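Local atomic coordinates of polysaccharide Lyase Family 6 (Bacteroides cellulosilyticus, PDB entry 6QPS), a protein that probably cleaves mannuronic acid-rich alginate by beta-elimination, as a calcium-binding lyase of polysaccharide lyase family 6 from a human gut bacterium. Residues L191-I196 with E226-V231; I215-S220 with V248-N253; A127-M132 with G161-I166. All coordinates share one frame; numbering follows the deposited sequence. Where two conformers were deposited one is given.

Interaction 1: residues L191-I196 with E226-V231; sequences LNNHLI and ESRTIV
Asn192 turns its amide across the gap onto two hydroxyls, those of Ser227 and Thr229, and this polar group is the middle of the contact. Its CG sits between the backbone N and the carbonyl carbon (chi1 50°), which swings the amide out of its own loop and over the next one. OD1 takes the hydroxyl hydrogen of Thr229 OG1 at 2.8 Å on one lone pair; the other lone pair receives His194 N at 2.9 Å, closing an Asx turn. On the far side of the amide ND2 donates to Ser227 OG at 2.9 Å, a partner tilted slightly from the amide plane. The backbone of the same residue joins in, Asn192 N reaching Ser227 O at 3.0 Å.

On the outside, Leu191 and Glu226 run side by side in the same direction, with Leu191 CD1 resting 3.5 Å from Glu226 CD, so a methyl lies against a carboxylate carbon. Asn193 crosses Arg228 obliquely, and a water donates to both Asn193 OD1 and Arg228 O; the guanidinium itself leads away to His252 O. Beyond the turn the two chains settle into parallel strands of neighbouring coils of the beta-helix. Ile230 N bonds to His194 O at 3.0 Å and Ile196 N to Ile230 O at 2.9 Å. On the inner face Ile196 CD1 meets the methyl CG2 of Thr229 at 4.0 Å, and Val183 and Ile217 pack on this interior.

Thr229 therefore shows its hydroxyl to the amide and its methyl to the hydrocarbon. With both lone pairs of OD1 in use and ND2 tied to a serine, the buried amide is satisfied, which probably fixes its orientation, since the flipped amide would set its NH2 against the N-H of His194.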
ATOM      1  N   LEU A 191       2.756  17.515   1.205  1.00  8.46           N
ATOM      2  CA  LEU A 191       1.627  17.306   2.115  1.00  9.33           C
ATOM      3  C   LEU A 191       0.379  17.173   1.249  1.00  9.93           C
ATOM      4  O   LEU A 191      -0.130  18.171   0.729  1.00 11.19           O
ATOM      5  CB  LEU A 191       1.553  18.445   3.128  1.00  9.82           C
ATOM      6  CG  LEU A 191       1.070  17.964   4.513  1.00 12.66           C
ATOM      7  CD1 LEU A 191       1.302  18.969   5.630  1.00 14.83           C
ATOM      8  CD2 LEU A 191      -0.394  17.590   4.517  1.00 12.37           C
ATOM      9  N   ASN A 192      -0.062  15.936   1.006  1.00  8.78           N
ATOM     10  CA  ASN A 192      -1.057  15.657  -0.037  1.00  7.79           C
ATOM     11  C   ASN A 192      -2.461  15.381   0.465  1.00  8.55           C
ATOM     12  O   ASN A 192      -3.423  15.728  -0.218  1.00  9.70           O
ATOM     13  CB  ASN A 192      -0.616  14.506  -0.948  1.00  7.93           C
ATOM     14  CG  ASN A 192      -0.171  13.284  -0.188  1.00  8.79           C
ATOM     15  OD1 ASN A 192      -0.979  12.473   0.283  1.00  8.68           O
ATOM     16  ND2 ASN A 192       1.142  13.117  -0.103  1.00  8.61           N
ATOM     17  N   ASN A 193      -2.623  14.721   1.607  1.00  9.51           N
ATOM     18  CA  ASN A 193      -3.952  14.298   2.043  1.00  9.65           C
ATOM     19  C   ASN A 193      -4.652  13.481   0.953  1.00 10.32           C
ATOM     20  O   ASN A 193      -5.882  13.546   0.789  1.00 11.06           O
ATOM     21  CB  ASN A 193      -4.818  15.491   2.451  1.00 10.63           C
ATOM     22  CG  ASN A 193      -4.387  16.120   3.752  1.00 10.97           C
ATOM     23  OD1 ASN A 193      -4.643  15.573   4.835  1.00 11.55           O
ATOM     24  ND2 ASN A 193      -3.708  17.259   3.667  1.00  9.27           N
ATOM     25  N   HIS A 194      -3.900  12.674   0.206  1.00  8.22           N
ATOM     26  CA  HIS A 194      -4.560  11.794  -0.750  1.00  7.59           C
ATOM     27  C   HIS A 194      -5.264  10.660  -0.001  1.00  8.19           C
ATOM     28  O   HIS A 194      -4.870  10.275   1.108  1.00  7.92           O
ATOM     29  CB  HIS A 194      -3.581  11.134  -1.730  1.00  7.55           C
ATOM     30  CG  HIS A 194      -2.845  12.074  -2.627  1.00  7.59           C
ATOM     31  ND1 HIS A 194      -3.431  13.154  -3.260  1.00  8.38           N
ATOM     32  CD2 HIS A 194      -1.550  12.053  -3.028  1.00  7.71           C
ATOM     33  CE1 HIS A 194      -2.519  13.757  -3.995  1.00  8.77           C
ATOM     34  NE2 HIS A 194      -1.377  13.101  -3.885  1.00  7.92           N
ATOM     35  N   LEU A 195      -6.272  10.069  -0.645  1.00  8.39           N
ATOM     36  CA  LEU A 195      -7.007   8.931  -0.101  1.00  7.21           C
ATOM     37  C   LEU A 195      -6.997   7.769  -1.091  1.00  6.84           C
ATOM     38  O   LEU A 195      -7.375   7.935  -2.255  1.00  7.88           O
ATOM     39  CB  LEU A 195      -8.440   9.355   0.227  1.00  8.40           C
ATOM     40  CG  LEU A 195      -9.367   8.264   0.768  1.00  7.95           C
ATOM     41  CD1 LEU A 195      -8.859   7.659   2.087  1.00  9.23           C
ATOM     42  CD2 LEU A 195     -10.796   8.779   0.917  1.00  9.96           C
ATOM     43  N   ILE A 196      -6.603   6.591  -0.602  1.00  7.20           N
ATOM     44  CA  ILE A 196      -6.542   5.355  -1.391  1.00  7.89           C
ATOM     45  C   ILE A 196      -7.423   4.373  -0.622  1.00  7.52           C
ATOM     46  O   ILE A 196      -7.010   3.867   0.434  1.00  7.45           O
ATOM     47  CB  ILE A 196      -5.098   4.852  -1.524  1.00  7.67           C
ATOM     48  CG1 ILE A 196      -4.225   5.886  -2.276  1.00  8.52           C
ATOM     49  CG2 ILE A 196      -5.069   3.474  -2.162  1.00  8.46           C
ATOM     50  CD1 ILE A 196      -2.722   5.764  -2.022  1.00  9.66           C
ATOM     51  N   GLU A 226       6.251  15.541   5.574  1.00  8.21           N
ATOM     52  CA  GLU A 226       4.890  15.119   5.910  1.00  8.55           C
ATOM     53  C   GLU A 226       4.080  14.885   4.643  1.00  7.80           C
ATOM     54  O   GLU A 226       3.979  15.771   3.786  1.00  8.32           O
ATOM     55  CB  GLU A 226       4.210  16.178   6.796  1.00 10.19           C
ATOM     56  CG  GLU A 226       2.770  15.846   7.206  1.00 10.38           C
ATOM     57  CD  GLU A 226       2.148  16.773   8.264  1.00 11.15           C
ATOM     58  OE1 GLU A 226       2.853  17.666   8.766  1.00 12.85           O
ATOM     59  OE2 GLU A 226       0.947  16.586   8.570  1.00 12.49           O
ATOM     60  N   SER A 227       3.500  13.688   4.543  1.00  8.00           N
ATOM     61  CA  SER A 227       2.677  13.266   3.421  1.00  7.63           C
ATOM     62  C   SER A 227       1.193  13.235   3.761  1.00  7.76           C
ATOM     63  O   SER A 227       0.376  13.786   3.017  1.00  8.13           O
ATOM     64  CB  SER A 227       3.169  11.879   2.969  1.00  8.10           C
ATOM     65  OG  SER A 227       2.433  11.389   1.857  1.00  8.65           O
ATOM     66  N   ARG A 228       0.831  12.593   4.867  0.65  9.18           N
ATOM     67  CA  ARG A 228      -0.553  12.514   5.307  0.65  8.17           C
ATOM     68  C   ARG A 228      -1.436  11.788   4.289  0.65  8.32           C
ATOM     69  O   ARG A 228      -2.612  12.126   4.106  0.65 10.56           O
ATOM     70  CB  ARG A 228      -1.090  13.902   5.669  0.65 10.35           C
ATOM     71  CG  ARG A 228      -2.108  13.874   6.769  0.65 10.46           C
ATOM     72  CD  ARG A 228      -1.499  13.865   8.167  0.65 11.54           C
ATOM     73  NE  ARG A 228      -2.576  13.821   9.150  0.65 13.35           N
ATOM     74  CZ  ARG A 228      -2.832  12.805   9.965  0.65 11.85           C
ATOM     75  NH1 ARG A 228      -2.086  11.713   9.951  0.65 12.41           N
ATOM     76  NH2 ARG A 228      -3.849  12.879  10.813  0.65 10.92           N
ATOM     77  N   THR A 229      -0.889  10.735   3.666  1.00  7.55           N
ATOM     78  CA  THR A 229      -1.684   9.860   2.806  1.00  7.23           C
ATOM     79  C   THR A 229      -2.469   8.873   3.672  1.00  8.17           C
ATOM     80  O   THR A 229      -1.931   8.331   4.644  1.00  7.43           O
ATOM     81  CB  THR A 229      -0.767   9.076   1.860  1.00  7.52           C
ATOM     82  OG1 THR A 229       0.073   9.982   1.142  1.00  8.16           O
ATOM     83  CG2 THR A 229      -1.578   8.265   0.849  1.00  8.85           C
ATOM     84  N   ILE A 230      -3.725   8.616   3.303  0.65  6.79           N
ATOM     85  CA  ILE A 230      -4.589   7.662   4.008  0.65  7.82           C
ATOM     86  C   ILE A 230      -4.845   6.469   3.095  0.65  6.71           C
ATOM     87  O   ILE A 230      -5.374   6.623   1.984  0.65  7.98           O
ATOM     88  CB  ILE A 230      -5.902   8.308   4.481  0.65  7.73           C
ATOM     89  CG1 ILE A 230      -5.598   9.435   5.471  0.65  8.63           C
ATOM     90  CG2 ILE A 230      -6.833   7.251   5.091  0.65  9.57           C
ATOM     91  CD1 ILE A 230      -6.804  10.184   5.947  0.65 12.67           C
ATOM     92  N   VAL A 231      -4.445   5.290   3.563  1.00  6.62           N
ATOM     93  CA  VAL A 231      -4.626   4.020   2.852  1.00  6.71           C
ATOM     94  C   VAL A 231      -5.581   3.179   3.707  1.00  8.10           C
ATOM     95  O   VAL A 231      -5.185   2.674   4.769  1.00  7.47           O
ATOM     96  CB  VAL A 231      -3.280   3.303   2.666  1.00  7.97           C
ATOM     97  CG1 VAL A 231      -3.441   1.987   1.927  1.00  8.22           C
ATOM     98  CG2 VAL A 231      -2.265   4.219   1.959  1.00 10.79           C
TER
HETATM   99  O   HOH W   1      -5.207  12.920   5.260  1.00 22.83           O

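Interaction 2: residues I215-S220 with V248-N253; sequences IRIGHS and VKSCHN. With ACT (acetate ion), chain D.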
ATOM      1  N   ILE A 215       2.390  -0.444  -3.307  1.00  8.18           N
ATOM      2  CA  ILE A 215       2.300   0.981  -3.000  1.00  9.35           C
ATOM      3  C   ILE A 215       3.616   1.442  -2.383  1.00  9.56           C
ATOM      4  O   ILE A 215       4.157   0.782  -1.484  1.00  8.31           O
ATOM      5  CB  ILE A 215       1.145   1.281  -2.019  1.00  8.16           C
ATOM      6  CG1 ILE A 215      -0.216   0.834  -2.542  1.00  8.56           C
ATOM      7  CG2 ILE A 215       1.102   2.780  -1.643  1.00  8.86           C
ATOM      8  CD1 ILE A 215      -1.360   1.031  -1.576  1.00  9.22           C
ATOM      9  N   ARG A 216       4.091   2.612  -2.810  1.00  7.97           N
ATOM     10  CA  ARG A 216       5.229   3.290  -2.193  1.00  8.39           C
ATOM     11  C   ARG A 216       4.804   4.725  -1.900  1.00  7.74           C
ATOM     12  O   ARG A 216       4.319   5.428  -2.801  1.00  8.26           O
ATOM     13  CB  ARG A 216       6.486   3.274  -3.074  1.00  9.27           C
ATOM     14  CG  ARG A 216       7.724   3.825  -2.350  1.00  9.37           C
ATOM     15  CD  ARG A 216       8.811   4.142  -3.361  1.00 11.27           C
ATOM     16  NE  ARG A 216       9.502   2.981  -3.915  1.00 11.10           N
ATOM     17  CZ  ARG A 216       9.915   2.867  -5.167  1.00 10.54           C
ATOM     18  NH1 ARG A 216       9.634   3.787  -6.074  1.00 12.38           N
ATOM     19  NH2 ARG A 216      10.597   1.800  -5.538  1.00 14.01           N
ATOM     20  N   ILE A 217       4.923   5.140  -0.653  1.00  8.13           N
ATOM     21  CA  ILE A 217       4.494   6.475  -0.234  1.00  7.30           C
ATOM     22  C   ILE A 217       5.738   7.330  -0.004  1.00  7.76           C
ATOM     23  O   ILE A 217       6.346   7.298   1.071  1.00  8.86           O
ATOM     24  CB  ILE A 217       3.598   6.459   1.010  1.00  7.43           C
ATOM     25  CG1 ILE A 217       2.498   5.387   0.906  1.00  9.18           C
ATOM     26  CG2 ILE A 217       2.965   7.883   1.211  1.00  8.88           C
ATOM     27  CD1 ILE A 217       1.597   5.321   2.149  1.00 10.91           C
ATOM     28  N   GLY A 218       6.115   8.133  -1.006  1.00  7.34           N
ATOM     29  CA  GLY A 218       7.355   8.881  -0.964  1.00  7.61           C
ATOM     30  C   GLY A 218       8.545   8.093  -1.469  1.00  8.12           C
ATOM     31  O   GLY A 218       8.405   7.029  -2.074  1.00  8.47           O
ATOM     32  N   HIS A 219       9.731   8.653  -1.208  1.00  8.88           N
ATOM     33  CA  HIS A 219      11.026   8.056  -1.521  1.00  8.44           C
ATOM     34  C   HIS A 219      12.004   8.371  -0.388  1.00  8.65           C
ATOM     35  O   HIS A 219      11.768   9.269   0.425  1.00  8.67           O
ATOM     36  CB  HIS A 219      11.643   8.654  -2.796  1.00 10.19           C
ATOM     37  CG  HIS A 219      10.938   8.320  -4.073  1.00  9.77           C
ATOM     38  ND1 HIS A 219       9.831   9.010  -4.523  1.00 10.83           N
ATOM     39  CD2 HIS A 219      11.251   7.441  -5.058  1.00 10.59           C
ATOM     40  CE1 HIS A 219       9.461   8.531  -5.700  1.00 10.90           C
ATOM     41  NE2 HIS A 219      10.308   7.577  -6.052  1.00 11.85           N
ATOM     42  N   SER A 220      13.154   7.682  -0.370  1.00  8.85           N
ATOM     43  CA  SER A 220      14.198   8.021   0.593  1.00  9.08           C
ATOM     44  C   SER A 220      14.423   9.532   0.662  1.00  9.54           C
ATOM     45  O   SER A 220      14.510  10.119   1.756  1.00  9.68           O
ATOM     46  CB  SER A 220      15.501   7.322   0.202  1.00 12.06           C
ATOM     47  OG  SER A 220      15.885   7.706  -1.101  1.00 12.40           O
ATOM     48  N   VAL A 248       6.287   2.346   3.064  1.00  7.19           N
ATOM     49  CA  VAL A 248       6.027   3.692   3.573  1.00  7.54           C
ATOM     50  C   VAL A 248       7.369   4.408   3.708  1.00  7.86           C
ATOM     51  O   VAL A 248       8.252   3.931   4.430  1.00  8.26           O
ATOM     52  CB  VAL A 248       5.283   3.651   4.924  1.00  8.42           C
ATOM     53  CG1 VAL A 248       4.963   5.087   5.362  1.00  8.59           C
ATOM     54  CG2 VAL A 248       3.995   2.804   4.860  1.00  8.37           C
ATOM     55  N   LYS A 249       7.537   5.521   2.983  1.00  8.73           N
ATOM     56  CA  LYS A 249       8.790   6.267   2.930  1.00  8.31           C
ATOM     57  C   LYS A 249       8.536   7.772   3.087  1.00  7.78           C
ATOM     58  O   LYS A 249       9.058   8.595   2.324  1.00  8.69           O
ATOM     59  CB  LYS A 249       9.548   5.959   1.628  1.00  9.09           C
ATOM     60  CG  LYS A 249      10.099   4.524   1.570  1.00 10.25           C
ATOM     61  CD  LYS A 249      10.872   4.264   0.277  1.00  9.22           C
ATOM     62  CE  LYS A 249      11.784   3.057   0.405  1.00  8.97           C
ATOM     63  NZ  LYS A 249      12.522   2.753  -0.861  1.00 10.15           N
ATOM     64  N   SER A 250       7.728   8.145   4.086  1.00  7.43           N
ATOM     65  CA  SER A 250       7.387   9.538   4.383  1.00  7.97           C
ATOM     66  C   SER A 250       6.639   9.542   5.719  1.00  7.07           C
ATOM     67  O   SER A 250       6.483   8.496   6.360  1.00  8.29           O
ATOM     68  CB  SER A 250       6.609  10.198   3.246  1.00  8.08           C
ATOM     69  OG  SER A 250       5.415   9.473   2.984  1.00  7.42           O
ATOM     70  N   CYS A 251       6.233  10.736   6.168  1.00  7.44           N
ATOM     71  CA  CYS A 251       5.759  10.931   7.532  1.00  7.98           C
ATOM     72  C   CYS A 251       4.252  11.131   7.647  1.00  8.42           C
ATOM     73  O   CYS A 251       3.597  11.683   6.753  1.00  7.55           O
ATOM     74  CB  CYS A 251       6.467  12.132   8.189  1.00  8.75           C
ATOM     75  SG  CYS A 251       8.273  12.085   8.242  1.00  9.24           S
ATOM     76  N   HIS A 252       3.712  10.708   8.796  1.00  7.66           N
ATOM     77  CA  HIS A 252       2.344  11.025   9.212  1.00  6.63           C
ATOM     78  C   HIS A 252       1.271  10.394   8.322  1.00  7.44           C
ATOM     79  O   HIS A 252       0.155  10.906   8.236  1.00  8.70           O
ATOM     80  CB  HIS A 252       2.107  12.532   9.354  1.00  8.76           C
ATOM     81  CG  HIS A 252       3.012  13.226  10.314  1.00  8.10           C
ATOM     82  ND1 HIS A 252       2.855  13.130  11.682  1.00  9.02           N
ATOM     83  CD2 HIS A 252       4.058  14.064  10.112  1.00 10.25           C
ATOM     84  CE1 HIS A 252       3.762  13.888  12.275  1.00  9.69           C
ATOM     85  NE2 HIS A 252       4.503  14.466  11.349  1.00  9.90           N
ATOM     86  N   ASN A 253       1.570   9.264   7.681  1.00  6.45           N
ATOM     87  CA  ASN A 253       0.575   8.541   6.907  1.00  7.08           C
ATOM     88  C   ASN A 253      -0.291   7.690   7.834  1.00  7.92           C
ATOM     89  O   ASN A 253       0.085   7.376   8.968  1.00  6.69           O
ATOM     90  CB  ASN A 253       1.280   7.668   5.865  1.00  8.66           C
ATOM     91  CG  ASN A 253       2.154   8.511   4.947  1.00  6.95           C
ATOM     92  OD1 ASN A 253       1.639   9.304   4.152  1.00  7.67           O
ATOM     93  ND2 ASN A 253       3.467   8.355   5.043  1.00  7.76           N
TER
HETATM   94  C   ACT D 502      14.000   5.424  -2.930  1.00 15.27           C
HETATM   95  O   ACT D 502      13.239   5.267  -1.982  1.00 12.65           O
HETATM   96  OXT ACT D 502      14.922   6.265  -3.072  1.00 19.72           O
HETATM   97  CH3 ACT D 502      13.852   4.423  -4.071  1.00 19.59           C
HETATM   98  O   HOH W   2      10.371   1.028  -1.835  1.00  9.87           O
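Lys249 reaches across Ile217 of strand 215-218, where two successive coils of a parallel beta-helix, the fold of family 6 lyases, lie side by side. Its CB sits 3.5 Å from Ile217 O. CG then leaves on the side away from its own carbonyl carbon (chi1 -69°), and from there the chain is extended. CD passes over the Arg216 chain at a slant, 4.1 Å from Arg216 CG, and also approaches acetate O. CE passes the same oxygen, and NZ ends in a hydrogen bond to acetate O at 2.8 Å. A water accepts from both Lys249 NZ and Arg216 NE, linking the two basic groups, while the far end of Arg216 is held by Gln182 and Tyr155.

The acetate, probably from the crystallisation liquor, is gripped from the other segment too. Ser220 N donates to acetate O, Ser220 OG bonds to OXT at 2.6 Å, and the edge of the His219 ring comes near the acetate carbon. The acetate site adjoins the calcium site: the Lys249 and Glu244 side chains are about 5 Å apart, and that of Arg216 is about 6 Å from the calcium ion.

Behind the lysine, in the interior of the coil, Ile217 CG2 packs against Asn253 OD1, which accepts from Thr229 N, and Asn253 ND2 donates to Ser250 OG. That hydroxyl in turn donates to Ile217 O at 3.0 Å from well above the carbonyl plane, while Lys249 N, 2.9 Å away, reaches Ile217 O from the opposite face.

Interaction 3: residues A127-M132 with G161-I166; sequences ASFCRM and GTNNRI
Phe129 and Asn163 both carry CG beside the backbone N and opposite the carbonyl carbon (chi1 -67° and -56°), and both backbones turn through positive phi, which lays ring and amide side by side, pointing the same way. Their planes are only 7° apart. Asn163 CB makes a CH-pi contact 3.6 Å above the centre of one face of Phe129, and Tyr98 stacks on the same ring.

Further on, Arg131 and Arg165 run extended and parallel until Arg165 NH1 lies over the face of the Arg131 guanidinium, 3.3 Å from Arg131 CZ. Asp167 and Asp197 form salt bridges with Arg131 and Arg165 respectively, which probably offsets the like charges. These pairs are stacked residues of consecutive coils of a parallel beta-helix, in which a side chain lies on its equivalent one turn on. The parallel strand pairing follows, with Arg165 N on Cys130 O and Met132 N on Arg165 O.

Inside the turn Asn164 spans the other loop with its amide: OD1 receives Cys130 N at 2.8 Å, and ND2 gives a hydrogen to Ala127 O at 3.0 Å from above that carbonyl plane. With an alanine here, Cys130 N and Ala127 O would probably both lose their buried mates, leaving the turn at Phe129 freer to shift. Water donates to Cys130 O and Asn163 O, 3.1 Å and 2.9 Å away.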
ATOM      1  N   ALA A 127      -2.722  17.741 -10.580  1.00  8.81           N
ATOM      2  CA  ALA A 127      -4.120  17.461 -10.273  1.00  9.25           C
ATOM      3  C   ALA A 127      -4.402  17.745  -8.801  1.00  9.22           C
ATOM      4  O   ALA A 127      -3.614  17.382  -7.921  1.00  9.78           O
ATOM      5  CB  ALA A 127      -4.425  15.986 -10.547  1.00 11.26           C
ATOM      6  N   SER A 128      -5.561  18.338  -8.520  1.00  9.96           N
ATOM      7  CA  SER A 128      -6.078  18.398  -7.158  1.00 11.12           C
ATOM      8  C   SER A 128      -7.573  18.098  -7.179  1.00  9.93           C
ATOM      9  O   SER A 128      -8.279  18.397  -8.141  1.00 10.37           O
ATOM     10  CB  SER A 128      -5.788  19.730  -6.470  1.00 13.90           C
ATOM     11  OG  SER A 128      -6.392  20.792  -7.171  1.00 15.82           O
ATOM     12  N   PHE A 129      -8.044  17.455  -6.121  1.00 10.29           N
ATOM     13  CA  PHE A 129      -9.449  17.066  -6.006  1.00 10.21           C
ATOM     14  C   PHE A 129      -9.906  16.220  -7.192  1.00 11.78           C
ATOM     15  O   PHE A 129     -11.055  16.295  -7.625  1.00 12.07           O
ATOM     16  CB  PHE A 129     -10.366  18.274  -5.791  1.00 13.35           C
ATOM     17  CG  PHE A 129     -10.158  18.944  -4.474  1.00 16.43           C
ATOM     18  CD1 PHE A 129      -9.361  20.057  -4.386  1.00 16.95           C
ATOM     19  CD2 PHE A 129     -10.745  18.439  -3.318  1.00 20.96           C
ATOM     20  CE1 PHE A 129      -9.153  20.681  -3.156  1.00 24.24           C
ATOM     21  CE2 PHE A 129     -10.535  19.060  -2.093  1.00 21.17           C
ATOM     22  CZ  PHE A 129      -9.742  20.171  -2.026  1.00 19.19           C
ATOM     23  N   CYS A 130      -9.006  15.419  -7.746  1.00 10.58           N
ATOM     24  CA  CYS A 130      -9.303  14.528  -8.859  1.00  9.86           C
ATOM     25  C   CYS A 130      -9.445  13.104  -8.329  1.00 10.46           C
ATOM     26  O   CYS A 130      -8.985  12.781  -7.234  1.00 11.28           O
ATOM     27  CB  CYS A 130      -8.207  14.625  -9.917  1.00 10.68           C
ATOM     28  SG  CYS A 130      -8.161  16.237 -10.777  1.00 10.62           S
ATOM     29  N   ARG A 131     -10.114  12.254  -9.110  1.00  9.97           N
ATOM     30  CA  ARG A 131     -10.526  10.948  -8.610  1.00  9.73           C
ATOM     31  C   ARG A 131     -10.535   9.917  -9.728  1.00 10.25           C
ATOM     32  O   ARG A 131     -10.981  10.203 -10.836  1.00 11.22           O
ATOM     33  CB  ARG A 131     -11.926  11.047  -8.010  1.00 10.70           C
ATOM     34  CG  ARG A 131     -12.488   9.748  -7.461  1.00 10.33           C
ATOM     35  CD  ARG A 131     -13.843  10.014  -6.823  1.00 11.84           C
ATOM     36  NE  ARG A 131     -14.451   8.798  -6.305  1.00 10.38           N
ATOM     37  CZ  ARG A 131     -15.730   8.665  -5.976  1.00 13.61           C
ATOM     38  NH1 ARG A 131     -16.564   9.695  -6.107  1.00 17.71           N
ATOM     39  NH2 ARG A 131     -16.178   7.513  -5.515  1.00 12.96           N
ATOM     40  N   MET A 132     -10.001   8.728  -9.439  1.00  9.89           N
ATOM     41  CA  MET A 132     -10.155   7.562 -10.305  1.00  9.74           C
ATOM     42  C   MET A 132     -10.961   6.532  -9.521  1.00  8.90           C
ATOM     43  O   MET A 132     -10.521   6.086  -8.457  1.00  9.52           O
ATOM     44  CB  MET A 132      -8.783   7.016 -10.713  1.00 12.83           C
ATOM     45  CG  MET A 132      -8.836   5.727 -11.472  1.00 12.74           C
ATOM     46  SD  MET A 132      -7.203   4.914 -11.606  1.00 23.41           S
ATOM     47  CE  MET A 132      -6.309   6.102 -12.541  1.00 28.54           C
ATOM     48  N   GLY A 161       0.318  16.254  -6.478  1.00  9.24           N
ATOM     49  CA  GLY A 161      -0.661  17.269  -6.103  1.00  9.71           C
ATOM     50  C   GLY A 161      -1.246  17.046  -4.715  1.00  8.44           C
ATOM     51  O   GLY A 161      -0.561  16.661  -3.765  1.00  9.68           O
ATOM     52  N   THR A 162      -2.536  17.361  -4.579  1.00  9.49           N
ATOM     53  CA  THR A 162      -3.215  17.340  -3.289  1.00  9.88           C
ATOM     54  C   THR A 162      -4.652  16.848  -3.456  1.00  9.93           C
ATOM     55  O   THR A 162      -5.293  17.049  -4.497  1.00  9.37           O
ATOM     56  CB  THR A 162      -3.244  18.743  -2.621  1.00 10.35           C
ATOM     57  OG1 THR A 162      -3.898  19.666  -3.501  1.00 16.48           O
ATOM     58  CG2 THR A 162      -1.852  19.258  -2.301  1.00 10.75           C
ATOM     59  N   ASN A 163      -5.151  16.206  -2.402  1.00  8.17           N
ATOM     60  CA  ASN A 163      -6.564  15.889  -2.266  1.00  8.90           C
ATOM     61  C   ASN A 163      -7.082  15.031  -3.409  1.00  9.01           C
ATOM     62  O   ASN A 163      -8.241  15.164  -3.802  1.00 10.53           O
ATOM     63  CB  ASN A 163      -7.421  17.159  -2.162  1.00 10.93           C
ATOM     64  CG  ASN A 163      -6.996  18.064  -1.026  1.00 11.36           C
ATOM     65  OD1 ASN A 163      -6.362  19.102  -1.241  1.00 13.49           O
ATOM     66  ND2 ASN A 163      -7.333  17.670   0.196  1.00 13.42           N
ATOM     67  N   ASN A 164      -6.270  14.128  -3.950  1.00  9.69           N
ATOM     68  CA  ASN A 164      -6.735  13.204  -4.974  1.00  8.99           C
ATOM     69  C   ASN A 164      -7.148  11.886  -4.325  1.00  8.08           C
ATOM     70  O   ASN A 164      -6.847  11.622  -3.155  1.00 10.07           O
ATOM     71  CB  ASN A 164      -5.646  13.003  -6.027  1.00  9.43           C
ATOM     72  CG  ASN A 164      -5.337  14.303  -6.775  1.00  9.64           C
ATOM     73  OD1 ASN A 164      -6.251  15.048  -7.147  1.00  9.76           O
ATOM     74  ND2 ASN A 164      -4.054  14.573  -7.010  1.00  9.96           N
ATOM     75  N   ARG A 165      -7.897  11.087  -5.081  1.00  8.11           N
ATOM     76  CA  ARG A 165      -8.485   9.861  -4.556  1.00  9.30           C
ATOM     77  C   ARG A 165      -8.455   8.753  -5.601  1.00  8.52           C
ATOM     78  O   ARG A 165      -8.821   8.966  -6.764  1.00  9.14           O
ATOM     79  CB  ARG A 165      -9.934  10.108  -4.092  1.00  9.29           C
ATOM     80  CG  ARG A 165     -10.628   8.877  -3.456  1.00  9.22           C
ATOM     81  CD  ARG A 165     -11.992   9.276  -2.870  1.00 10.58           C
ATOM     82  NE  ARG A 165     -12.642   8.088  -2.324  1.00 10.04           N
ATOM     83  CZ  ARG A 165     -13.947   7.861  -2.309  1.00  9.81           C
ATOM     84  NH1 ARG A 165     -14.787   8.771  -2.773  1.00 12.05           N
ATOM     85  NH2 ARG A 165     -14.405   6.695  -1.862  1.00 12.07           N
ATOM     86  N   ILE A 166      -8.015   7.572  -5.173  0.81  8.09           N
ATOM     87  CA  ILE A 166      -8.104   6.332  -5.946  0.81  9.06           C
ATOM     88  C   ILE A 166      -8.997   5.380  -5.144  0.81  7.52           C
ATOM     89  O   ILE A 166      -8.629   4.994  -4.027  0.81  8.21           O
ATOM     90  CB  ILE A 166      -6.717   5.687  -6.132  0.81  8.84           C
ATOM     91  CG1 ILE A 166      -5.687   6.683  -6.690  0.81  9.80           C
ATOM     92  CG2 ILE A 166      -6.817   4.431  -7.006  0.81  8.67           C
ATOM     93  CD1 ILE A 166      -5.975   7.203  -8.056  0.81 10.47           C
TER
HETATM   94  O   HOH W   3     -10.628  13.742  -4.788  1.00 27.48           O

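Overall arrangement
From the N terminus, interaction 3 comes first: 127-132 meets 161-166 after 28 intervening residues, closing one coil of the beta-helix. Interaction 3 closes before interaction 1 opens. The chain then runs to 191-196, which lies beside 161-166 and bonds to it through Asn192 O with Asn163 N and Leu195 N with Asn164 O. Interactions 1 and 2 cross: 215-220 falls between the halves of interaction 1, and its partner 248-253 follows 226-231. Interactions 3 and 1 thus continue one row of loops and strands, while interaction 2 joins strands 215-218 and 244-249 near the calcium site, and its loop meets the row where Asn253 OD1 takes Thr229 N.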